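Local coordinates for ESX-1 secretion system protein EccA1 (Mycobacterium tuberculosis, PDB 4F3V), which probably hydrolyses ATP to power export of virulence factors through the ESX-1 type VII secretion system, and is represented here by its N-terminal TPR domain, at residues D36-I44 against R59-L70; S133-K141 against W164-A173. All blocks are in the same frame, centred on the assembly; numbering follows the deposited sequence.

Contact 1 (D36-I44 against R59-L70); sequences DESACDAWI and RAWYSRRNFGQL
Trp-43 receives the aliphatic part of Arg-59 on one face of its indole: Arg-59 CB stands 3.5 Å from the centroid of the five-membered ring, 14° off the normal, a CH-pi contact. At chi2 the arginine chain bends (-98°), which carries CG and CD along the indole toward Trp-43 CZ2. One face of its guanidinium lies under the Glu-37 carboxylate, the two planes 12° apart; with OE1 4.1 Å from NH1 and well out of the guanidinium plane, the attraction is one of charge alone. In that plane, at the edge, a water links Arg-59 NH1 to Glu-37 O, the same carbonyl that accepts from Trp-43 NE1 (2.8 Å). The Phe-67 ring is met at its edge by Ile-44 CD1, 3.6 Å from CD1 of the phenyl.

Two nearly straight hydrogen bonds join the backbones through side chains. Asn-66 ND2 gives to Ser-38 O at 2.8 Å, on the face of that carbonyl opposite to Cys-40 N. The backbone N of Gly-68, the N-cap residue of helix 69-72, gives to the syn lone pair of Asp-41 OD1 (2.8 Å), while OD2 is held by Ser-71 OG. A second water joins Asp-41 N to Asn-66 O. Between these polar points Cys-40 CB presses on Ser-63 OG, which is itself turned back onto Arg-59 O.

The start of helix 40-48 is thus wedged against the end of helix 54-62 and its following turn, a helical hairpin consistent with the alpha-helical repeat architecture of this TPR domain.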
loop_
_atom_site.group_PDB
_atom_site.type_symbol
_atom_site.label_atom_id
_atom_site.label_comp_id
_atom_site.label_asym_id
_atom_site.label_seq_id
_atom_site.Cartn_x
_atom_site.Cartn_y
_atom_site.Cartn_z
ATOM N N ASP A 36 -27.943 4.303 -4.579
ATOM C CA ASP A 36 -27.382 3.445 -5.592
ATOM C C ASP A 36 -26.053 2.902 -5.111
ATOM O O ASP A 36 -24.997 3.540 -5.258
ATOM C CB ASP A 36 -27.235 4.222 -6.904
ATOM C CG ASP A 36 -26.635 3.377 -8.045
ATOM O OD1 ASP A 36 -26.489 2.125 -7.909
ATOM O OD2 ASP A 36 -26.333 4.000 -9.082
ATOM N N GLU A 37 -26.101 1.702 -4.552
ATOM C CA GLU A 37 -24.903 1.069 -4.036
ATOM C C GLU A 37 -23.856 0.754 -5.114
ATOM O O GLU A 37 -22.710 0.488 -4.797
ATOM C CB GLU A 37 -25.263 -0.162 -3.212
ATOM C CG GLU A 37 -25.718 -1.360 -3.977
ATOM C CD GLU A 37 -25.948 -2.539 -3.055
ATOM O OE1 GLU A 37 -25.729 -2.415 -1.823
ATOM O OE2 GLU A 37 -26.344 -3.596 -3.570
ATOM N N SER A 38 -24.264 0.785 -6.380
ATOM C CA SER A 38 -23.371 0.522 -7.502
ATOM C C SER A 38 -22.693 1.760 -8.089
ATOM O O SER A 38 -21.987 1.647 -9.067
ATOM C CB SER A 38 -24.202 -0.158 -8.578
ATOM O OG SER A 38 -24.598 -1.418 -8.085
ATOM N N ALA A 39 -22.902 2.932 -7.477
ATOM C CA ALA A 39 -22.369 4.185 -7.996
ATOM C C ALA A 39 -20.892 4.317 -7.610
ATOM O O ALA A 39 -20.531 5.042 -6.680
ATOM C CB ALA A 39 -23.166 5.390 -7.487
ATOM N N CYS A 40 -20.065 3.606 -8.344
ATOM C CA CYS A 40 -18.616 3.607 -8.181
ATOM C C CYS A 40 -18.014 5.003 -7.965
ATOM O O CYS A 40 -17.309 5.228 -6.992
ATOM C CB CYS A 40 -17.988 2.961 -9.405
ATOM S SG CYS A 40 -16.195 2.756 -9.290
ATOM N N ASP A 41 -18.360 5.956 -8.830
ATOM C CA ASP A 41 -17.804 7.322 -8.730
ATOM C C ASP A 41 -18.095 8.012 -7.388
ATOM O O ASP A 41 -17.270 8.774 -6.898
ATOM C CB ASP A 41 -18.289 8.210 -9.894
ATOM C CG ASP A 41 -17.817 7.705 -11.242
ATOM O OD1 ASP A 41 -16.961 6.779 -11.280
ATOM O OD2 ASP A 41 -18.271 8.252 -12.260
ATOM N N ALA A 42 -19.250 7.734 -6.803
ATOM C CA ALA A 42 -19.587 8.288 -5.491
ATOM C C ALA A 42 -18.836 7.607 -4.337
ATOM O O ALA A 42 -18.505 8.255 -3.347
ATOM C CB ALA A 42 -21.108 8.266 -5.277
ATOM N N TRP A 43 -18.587 6.304 -4.437
ATOM C CA TRP A 43 -17.702 5.637 -3.485
ATOM C C TRP A 43 -16.319 6.232 -3.521
ATOM O O TRP A 43 -15.735 6.492 -2.467
ATOM C CB TRP A 43 -17.633 4.128 -3.699
ATOM C CG TRP A 43 -18.924 3.409 -3.401
ATOM C CD1 TRP A 43 -19.798 2.852 -4.319
ATOM C CD2 TRP A 43 -19.535 3.175 -2.099
ATOM N NE1 TRP A 43 -20.873 2.299 -3.691
ATOM C CE2 TRP A 43 -20.774 2.471 -2.350
ATOM C CE3 TRP A 43 -19.197 3.494 -0.794
ATOM C CZ2 TRP A 43 -21.623 2.088 -1.329
ATOM C CZ3 TRP A 43 -20.054 3.106 0.223
ATOM C CH2 TRP A 43 -21.244 2.411 -0.038
ATOM N N ILE A 44 -15.816 6.534 -4.715
ATOM C CA ILE A 44 -14.522 7.193 -4.859
ATOM C C ILE A 44 -14.572 8.636 -4.290
ATOM O O ILE A 44 -13.624 9.104 -3.673
ATOM C CB ILE A 44 -14.040 7.152 -6.337
ATOM C CG1 ILE A 44 -13.812 5.674 -6.749
ATOM C CG2 ILE A 44 -12.773 7.982 -6.539
ATOM C CD1 ILE A 44 -13.631 5.462 -8.251
ATOM N N ARG A 59 -16.560 -1.433 -2.017
ATOM C CA ARG A 59 -17.676 -1.103 -2.874
ATOM C C ARG A 59 -17.206 -0.469 -4.156
ATOM O O ARG A 59 -17.822 -0.678 -5.200
ATOM C CB ARG A 59 -18.686 -0.219 -2.149
ATOM C CG ARG A 59 -19.428 -0.997 -1.091
ATOM C CD ARG A 59 -20.762 -1.434 -1.656
ATOM N NE ARG A 59 -21.314 -2.530 -0.882
ATOM C CZ ARG A 59 -21.882 -3.630 -1.388
ATOM N NH1 ARG A 59 -22.003 -3.845 -2.706
ATOM N NH2 ARG A 59 -22.331 -4.546 -0.553
ATOM N N ALA A 60 -16.150 0.349 -4.072
ATOM C CA ALA A 60 -15.597 0.975 -5.261
ATOM C C ALA A 60 -15.088 -0.130 -6.188
ATOM O O ALA A 60 -15.374 -0.135 -7.393
ATOM C CB ALA A 60 -14.488 1.957 -4.902
ATOM N N TRP A 61 -14.405 -1.109 -5.610
ATOM C CA TRP A 61 -13.910 -2.244 -6.371
ATOM C C TRP A 61 -15.011 -3.106 -6.959
ATOM O O TRP A 61 -14.970 -3.495 -8.141
ATOM C CB TRP A 61 -12.999 -3.077 -5.490
ATOM C CG TRP A 61 -12.711 -4.441 -6.038
ATOM C CD1 TRP A 61 -13.193 -5.662 -5.573
ATOM C CD2 TRP A 61 -11.919 -4.763 -7.201
ATOM N NE1 TRP A 61 -12.740 -6.686 -6.353
ATOM C CE2 TRP A 61 -11.956 -6.213 -7.338
ATOM C CE3 TRP A 61 -11.208 -4.025 -8.104
ATOM C CZ2 TRP A 61 -11.305 -6.876 -8.357
ATOM C CZ3 TRP A 61 -10.539 -4.710 -9.140
ATOM C CH2 TRP A 61 -10.583 -6.103 -9.248
ATOM N N TYR A 62 -15.998 -3.439 -6.137
ATOM C CA TYR A 62 -17.116 -4.289 -6.550
ATOM C C TYR A 62 -17.917 -3.666 -7.708
ATOM O O TYR A 62 -18.385 -4.378 -8.587
ATOM C CB TYR A 62 -18.027 -4.551 -5.342
ATOM C CG TYR A 62 -19.103 -5.588 -5.558
ATOM C CD1 TYR A 62 -18.879 -6.938 -5.258
ATOM C CD2 TYR A 62 -20.363 -5.222 -6.033
ATOM C CE1 TYR A 62 -19.882 -7.897 -5.461
ATOM C CE2 TYR A 62 -21.371 -6.154 -6.221
ATOM C CZ TYR A 62 -21.134 -7.492 -5.943
ATOM O OH TYR A 62 -22.142 -8.434 -6.155
ATOM N N SER A 63 -18.049 -2.339 -7.696
ATOM C CA SER A 63 -18.771 -1.610 -8.741
ATOM C C SER A 63 -17.856 -1.008 -9.836
ATOM O O SER A 63 -18.270 -0.098 -10.588
ATOM C CB SER A 63 -19.629 -0.503 -8.079
ATOM O OG SER A 63 -18.836 0.461 -7.441
ATOM N N ARG A 64 -16.637 -1.527 -9.947
ATOM C CA ARG A 64 -15.646 -0.977 -10.864
ATOM C C ARG A 64 -16.082 -0.875 -12.353
ATOM O O ARG A 64 -15.597 -0.011 -13.086
ATOM C CB ARG A 64 -14.353 -1.797 -10.786
ATOM C CG ARG A 64 -14.484 -3.232 -11.255
ATOM C CD ARG A 64 -13.246 -4.044 -10.910
ATOM N NE ARG A 64 -13.390 -5.438 -11.294
ATOM C CZ ARG A 64 -13.994 -6.382 -10.579
ATOM N NH1 ARG A 64 -14.588 -6.106 -9.423
ATOM N NH2 ARG A 64 -13.999 -7.619 -11.032
ATOM N N ARG A 65 -17.004 -1.725 -12.795
ATOM C CA ARG A 65 -17.519 -1.595 -14.159
ATOM C C ARG A 65 -18.309 -0.327 -14.395
ATOM O O ARG A 65 -18.566 0.020 -15.544
ATOM C CB ARG A 65 -18.393 -2.781 -14.528
ATOM C CG ARG A 65 -17.612 -4.033 -14.748
ATOM C CD ARG A 65 -18.614 -5.125 -15.095
ATOM N NE ARG A 65 -18.026 -6.200 -15.858
ATOM C CZ ARG A 65 -18.742 -7.248 -16.276
ATOM N NH1 ARG A 65 -20.043 -7.340 -15.971
ATOM N NH2 ARG A 65 -18.150 -8.199 -16.961
ATOM N N ASN A 66 -18.680 0.361 -13.313
ATOM C CA ASN A 66 -19.404 1.620 -13.420
ATOM C C ASN A 66 -18.503 2.841 -13.275
ATOM O O ASN A 66 -18.992 3.959 -13.245
ATOM C CB ASN A 66 -20.545 1.686 -12.400
ATOM C CG ASN A 66 -21.589 0.593 -12.603
ATOM O OD1 ASN A 66 -21.757 0.090 -13.697
ATOM N ND2 ASN A 66 -22.301 0.217 -11.504
ATOM N N PHE A 67 -17.188 2.632 -13.231
ATOM C CA PHE A 67 -16.261 3.744 -13.095
ATOM C C PHE A 67 -16.458 4.724 -14.239
ATOM O O PHE A 67 -16.383 4.340 -15.395
ATOM C CB PHE A 67 -14.810 3.249 -13.104
ATOM C CG PHE A 67 -13.798 4.364 -13.025
ATOM C CD1 PHE A 67 -13.468 4.941 -11.805
ATOM C CD2 PHE A 67 -13.190 4.850 -14.156
ATOM C CE1 PHE A 67 -12.544 5.960 -11.719
ATOM C CE2 PHE A 67 -12.250 5.885 -14.090
ATOM C CZ PHE A 67 -11.924 6.438 -12.860
ATOM N N GLY A 68 -16.708 5.985 -13.903
ATOM C CA GLY A 68 -16.850 7.039 -14.912
ATOM C C GLY A 68 -18.270 7.348 -15.326
ATOM O O GLY A 68 -18.512 8.398 -15.945
ATOM N N GLN A 69 -19.213 6.456 -14.994
ATOM C CA GLN A 69 -20.588 6.567 -15.476
ATOM C C GLN A 69 -21.324 7.761 -14.865
ATOM O O GLN A 69 -21.892 8.586 -15.582
ATOM C CB GLN A 69 -21.367 5.273 -15.207
ATOM C CG GLN A 69 -22.711 5.229 -15.914
ATOM C CD GLN A 69 -23.793 6.015 -15.202
ATOM O OE1 GLN A 69 -23.845 6.100 -13.960
ATOM N NE2 GLN A 69 -24.682 6.596 -15.993
ATOM N N LEU A 70 -21.275 7.886 -13.548
ATOM C CA LEU A 70 -21.981 8.957 -12.845
ATOM C C LEU A 70 -21.338 10.321 -13.074
ATOM O O LEU A 70 -22.023 11.266 -13.437
ATOM C CB LEU A 70 -22.056 8.648 -11.324
ATOM C CG LEU A 70 -22.765 9.681 -10.446
ATOM C CD1 LEU A 70 -24.167 9.962 -11.008
ATOM C CD2 LEU A 70 -22.792 9.174 -8.999
HETATM O O HOH W 1 -21.456 -2.134 -5.181
HETATM O O HOH W 2 -20.128 5.599 -11.342
#

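Contact 2 (S133-K141 against W164-A173); sequences SEHLVAWMK and WPDKFLAGAA
His-135, Ala-138 and Trp-139 lie on one side of helix 134-147 and meet the start of helix 167-183 and the loop before it, a helix pair within the all-alpha TPR domain. The axes of segments 134-141 and 167-173 run in nearly the same direction, 28° apart and 10.7 Å at closest approach.

CH-pi contacts dominate. The CB of His-135 sits over the centre of the Trp-164 indole, 3.8 Å from the centroid of its five-membered ring, and the carbonyl oxygen of His-135 lies over the same face toward CH2. With CG of His-135 placed between the backbone N and the carbonyl carbon (chi1 63°), the imidazole rises from this indole and offers a face to Pro-165 CD, 4.2 Å from the ring centroid. The indole of Trp-139 takes Leu-169 CD1 over its five-membered ring and Ala-172 CB over its six-membered ring, the latter 3.9 Å from the centroid. Tyr-91 also meets this indole, at a steep angle.

Plain apolar contacts fill in around the rings: Ala-138 CB rests 3.8 Å from Trp-164 CZ2, obliquely to the ring, and Leu-169 CD2 comes to the edge of the imidazole.

Polar bonds run beside the interface. Trp-139 NE1 gives to Ile-87 O, which helps fix the rotation of the indole. Asp-166, the N-cap of helix 167-183, accepts at OD1 a nearly straight bond from Leu-169 N (3.2 Å), the donor standing 73° out of the carboxylate plane.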
loop_
_atom_site.group_PDB
_atom_site.type_symbol
_atom_site.label_atom_id
_atom_site.label_comp_id
_atom_site.label_asym_id
_atom_site.label_seq_id
_atom_site.Cartn_x
_atom_site.Cartn_y
_atom_site.Cartn_z
ATOM N N SER A 133 1.234 -1.937 -17.306
ATOM C CA SER A 133 1.415 -1.632 -15.889
ATOM C C SER A 133 1.875 -2.840 -15.085
ATOM O O SER A 133 1.555 -2.951 -13.918
ATOM C CB SER A 133 0.105 -1.066 -15.302
ATOM O OG SER A 133 -0.113 0.246 -15.819
ATOM N N GLU A 134 2.657 -3.722 -15.702
ATOM C CA GLU A 134 3.051 -4.967 -15.065
ATOM C C GLU A 134 3.805 -4.709 -13.752
ATOM O O GLU A 134 3.628 -5.418 -12.769
ATOM C CB GLU A 134 3.951 -5.783 -15.997
ATOM C CG GLU A 134 3.242 -6.391 -17.206
ATOM C CD GLU A 134 3.232 -5.491 -18.438
ATOM O OE1 GLU A 134 3.530 -4.269 -18.343
ATOM O OE2 GLU A 134 2.940 -6.036 -19.528
ATOM N N HIS A 135 4.652 -3.690 -13.765
ATOM C CA HIS A 135 5.440 -3.313 -12.607
ATOM C C HIS A 135 4.592 -2.901 -11.429
ATOM O O HIS A 135 4.953 -3.169 -10.291
ATOM C CB HIS A 135 6.390 -2.190 -13.005
ATOM C CG HIS A 135 5.681 -0.920 -13.451
ATOM N ND1 HIS A 135 5.094 -0.792 -14.673
ATOM C CD2 HIS A 135 5.459 0.282 -12.784
ATOM C CE1 HIS A 135 4.539 0.429 -14.776
ATOM N NE2 HIS A 135 4.765 1.090 -13.622
ATOM N N LEU A 136 3.450 -2.261 -11.699
ATOM C CA LEU A 136 2.525 -1.867 -10.644
ATOM C C LEU A 136 1.890 -3.065 -9.970
ATOM O O LEU A 136 1.772 -3.094 -8.748
ATOM C CB LEU A 136 1.425 -0.968 -11.183
ATOM C CG LEU A 136 1.833 0.450 -11.558
ATOM C CD1 LEU A 136 0.702 1.088 -12.371
ATOM C CD2 LEU A 136 2.199 1.266 -10.329
ATOM N N VAL A 137 1.479 -4.050 -10.755
ATOM C CA VAL A 137 0.971 -5.308 -10.203
ATOM C C VAL A 137 2.056 -6.059 -9.437
ATOM O O VAL A 137 1.771 -6.586 -8.377
ATOM C CB VAL A 137 0.342 -6.217 -11.282
ATOM C CG1 VAL A 137 0.027 -7.615 -10.731
ATOM C CG2 VAL A 137 -0.903 -5.531 -11.837
ATOM N N ALA A 138 3.283 -6.092 -9.958
ATOM C CA ALA A 138 4.397 -6.712 -9.228
ATOM C C ALA A 138 4.591 -6.033 -7.892
ATOM O O ALA A 138 4.732 -6.708 -6.868
ATOM C CB ALA A 138 5.688 -6.700 -10.032
ATOM N N TRP A 139 4.558 -4.695 -7.902
ATOM C CA TRP A 139 4.656 -3.927 -6.652
ATOM C C TRP A 139 3.556 -4.313 -5.691
ATOM O O TRP A 139 3.823 -4.588 -4.500
ATOM C CB TRP A 139 4.650 -2.413 -6.903
ATOM C CG TRP A 139 4.566 -1.684 -5.591
ATOM C CD1 TRP A 139 3.471 -1.040 -5.051
ATOM C CD2 TRP A 139 5.592 -1.664 -4.533
ATOM N NE1 TRP A 139 3.759 -0.569 -3.782
ATOM C CE2 TRP A 139 5.023 -0.905 -3.427
ATOM C CE3 TRP A 139 6.898 -2.139 -4.423
ATOM C CZ2 TRP A 139 5.733 -0.663 -2.264
ATOM C CZ3 TRP A 139 7.606 -1.872 -3.251
ATOM C CH2 TRP A 139 7.029 -1.165 -2.194
ATOM N N MET A 140 2.307 -4.355 -6.170
ATOM C CA MET A 140 1.200 -4.746 -5.284
ATOM C C MET A 140 1.320 -6.182 -4.758
ATOM O O MET A 140 0.990 -6.456 -3.604
ATOM C CB MET A 140 -0.157 -4.559 -5.942
ATOM C CG MET A 140 -0.483 -3.120 -6.299
ATOM S SD MET A 140 -0.128 -1.897 -5.020
ATOM C CE MET A 140 -1.001 -2.501 -3.571
ATOM N N LYS A 141 1.822 -7.092 -5.573
ATOM C CA LYS A 141 2.085 -8.442 -5.083
ATOM C C LYS A 141 3.133 -8.453 -3.964
ATOM O O LYS A 141 2.994 -9.194 -3.004
ATOM C CB LYS A 141 2.459 -9.381 -6.219
ATOM C CG LYS A 141 1.280 -9.684 -7.126
ATOM C CD LYS A 141 1.625 -10.773 -8.138
ATOM C CE LYS A 141 0.438 -11.149 -9.009
ATOM N NZ LYS A 141 0.731 -12.377 -9.835
ATOM N N TRP A 164 12.346 -1.490 -14.364
ATOM C CA TRP A 164 11.073 -0.769 -14.333
ATOM C C TRP A 164 11.183 0.639 -14.897
ATOM O O TRP A 164 12.246 1.249 -14.802
ATOM C CB TRP A 164 10.549 -0.733 -12.915
ATOM C CG TRP A 164 10.156 -2.093 -12.403
ATOM C CD1 TRP A 164 10.385 -3.338 -12.994
ATOM C CD2 TRP A 164 9.501 -2.392 -11.147
ATOM N NE1 TRP A 164 9.886 -4.345 -12.224
ATOM C CE2 TRP A 164 9.338 -3.854 -11.106
ATOM C CE3 TRP A 164 9.016 -1.629 -10.103
ATOM C CZ2 TRP A 164 8.750 -4.484 -10.058
ATOM C CZ3 TRP A 164 8.417 -2.288 -9.042
ATOM C CH2 TRP A 164 8.290 -3.687 -9.020
ATOM N N PRO A 165 10.083 1.178 -15.478
ATOM C CA PRO A 165 10.143 2.577 -15.954
ATOM C C PRO A 165 10.214 3.563 -14.772
ATOM O O PRO A 165 11.119 4.412 -14.660
ATOM C CB PRO A 165 8.799 2.776 -16.699
ATOM C CG PRO A 165 8.231 1.408 -16.881
ATOM C CD PRO A 165 8.767 0.573 -15.752
ATOM N N ASP A 166 9.267 3.364 -13.869
ATOM C CA ASP A 166 8.956 4.277 -12.806
ATOM C C ASP A 166 10.072 4.157 -11.768
ATOM O O ASP A 166 10.161 3.157 -11.067
ATOM C CB ASP A 166 7.588 3.857 -12.267
ATOM C CG ASP A 166 7.090 4.746 -11.171
ATOM O OD1 ASP A 166 7.918 5.468 -10.595
ATOM O OD2 ASP A 166 5.864 4.699 -10.888
ATOM N N LYS A 167 10.943 5.165 -11.711
ATOM C CA LYS A 167 12.116 5.108 -10.844
ATOM C C LYS A 167 11.763 5.244 -9.361
ATOM O O LYS A 167 12.519 4.773 -8.511
ATOM C CB LYS A 167 13.181 6.137 -11.238
ATOM C CG LYS A 167 13.885 5.818 -12.552
ATOM C CD LYS A 167 15.350 6.249 -12.578
ATOM C CE LYS A 167 15.774 6.617 -13.997
ATOM N NZ LYS A 167 17.222 6.947 -14.076
ATOM N N PHE A 168 10.637 5.893 -9.069
ATOM C CA PHE A 168 10.129 5.944 -7.716
ATOM C C PHE A 168 9.783 4.524 -7.291
ATOM O O PHE A 168 10.218 4.058 -6.240
ATOM C CB PHE A 168 8.900 6.860 -7.601
ATOM C CG PHE A 168 8.352 6.957 -6.204
ATOM C CD1 PHE A 168 7.466 5.999 -5.721
ATOM C CD2 PHE A 168 8.757 7.980 -5.350
ATOM C CE1 PHE A 168 6.981 6.064 -4.423
ATOM C CE2 PHE A 168 8.272 8.054 -4.051
ATOM C CZ PHE A 168 7.384 7.093 -3.590
ATOM N N LEU A 169 8.984 3.849 -8.106
ATOM C CA LEU A 169 8.511 2.513 -7.763
ATOM C C LEU A 169 9.654 1.481 -7.801
ATOM O O LEU A 169 9.673 0.555 -6.996
ATOM C CB LEU A 169 7.357 2.118 -8.682
ATOM C CG LEU A 169 6.093 1.531 -8.028
ATOM C CD1 LEU A 169 5.649 2.261 -6.752
ATOM C CD2 LEU A 169 4.939 1.598 -9.010
ATOM N N ALA A 170 10.616 1.663 -8.709
ATOM C CA ALA A 170 11.848 0.843 -8.713
ATOM C C ALA A 170 12.624 0.984 -7.394
ATOM O O ALA A 170 13.118 0.001 -6.819
ATOM C CB ALA A 170 12.728 1.202 -9.912
ATOM N N GLY A 171 12.667 2.215 -6.897
ATOM C CA GLY A 171 13.231 2.506 -5.582
ATOM C C GLY A 171 12.478 1.830 -4.452
ATOM O O GLY A 171 13.101 1.207 -3.578
ATOM N N ALA A 172 11.142 1.949 -4.459
ATOM C CA ALA A 172 10.320 1.250 -3.461
ATOM C C ALA A 172 10.571 -0.271 -3.494
ATOM O O ALA A 172 10.624 -0.941 -2.449
ATOM C CB ALA A 172 8.835 1.548 -3.665
ATOM N N ALA A 173 10.714 -0.809 -4.700
ATOM C CA ALA A 173 10.967 -2.217 -4.884
ATOM C C ALA A 173 12.288 -2.640 -4.237
ATOM O O ALA A 173 12.375 -3.740 -3.677
ATOM C CB ALA A 173 10.977 -2.553 -6.364
#

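Overall arrangement
Both contacts are partly buried and belong to the same TPR domain, but they share no helix: contact 1 lies wholly earlier in the chain, and their centres lie 26 Å apart. Contact 1 sits toward the N-terminal end, about 21 Å from the chain centre; contact 2 is nearer, at about 12 Å. Helix 101-115 touches both, with Ile-104 against contact 1 and Leu-102 and Met-106 against contact 2. Their chemistry differs: the helix ends and turns of contact 1 are tied by direct hydrogen bonds and two bridging waters, whereas contact 2 joins two nearly parallel helices, and the loop leading into the second, through aromatic faces, its polar groups bonding within a segment or elsewhere in the chain.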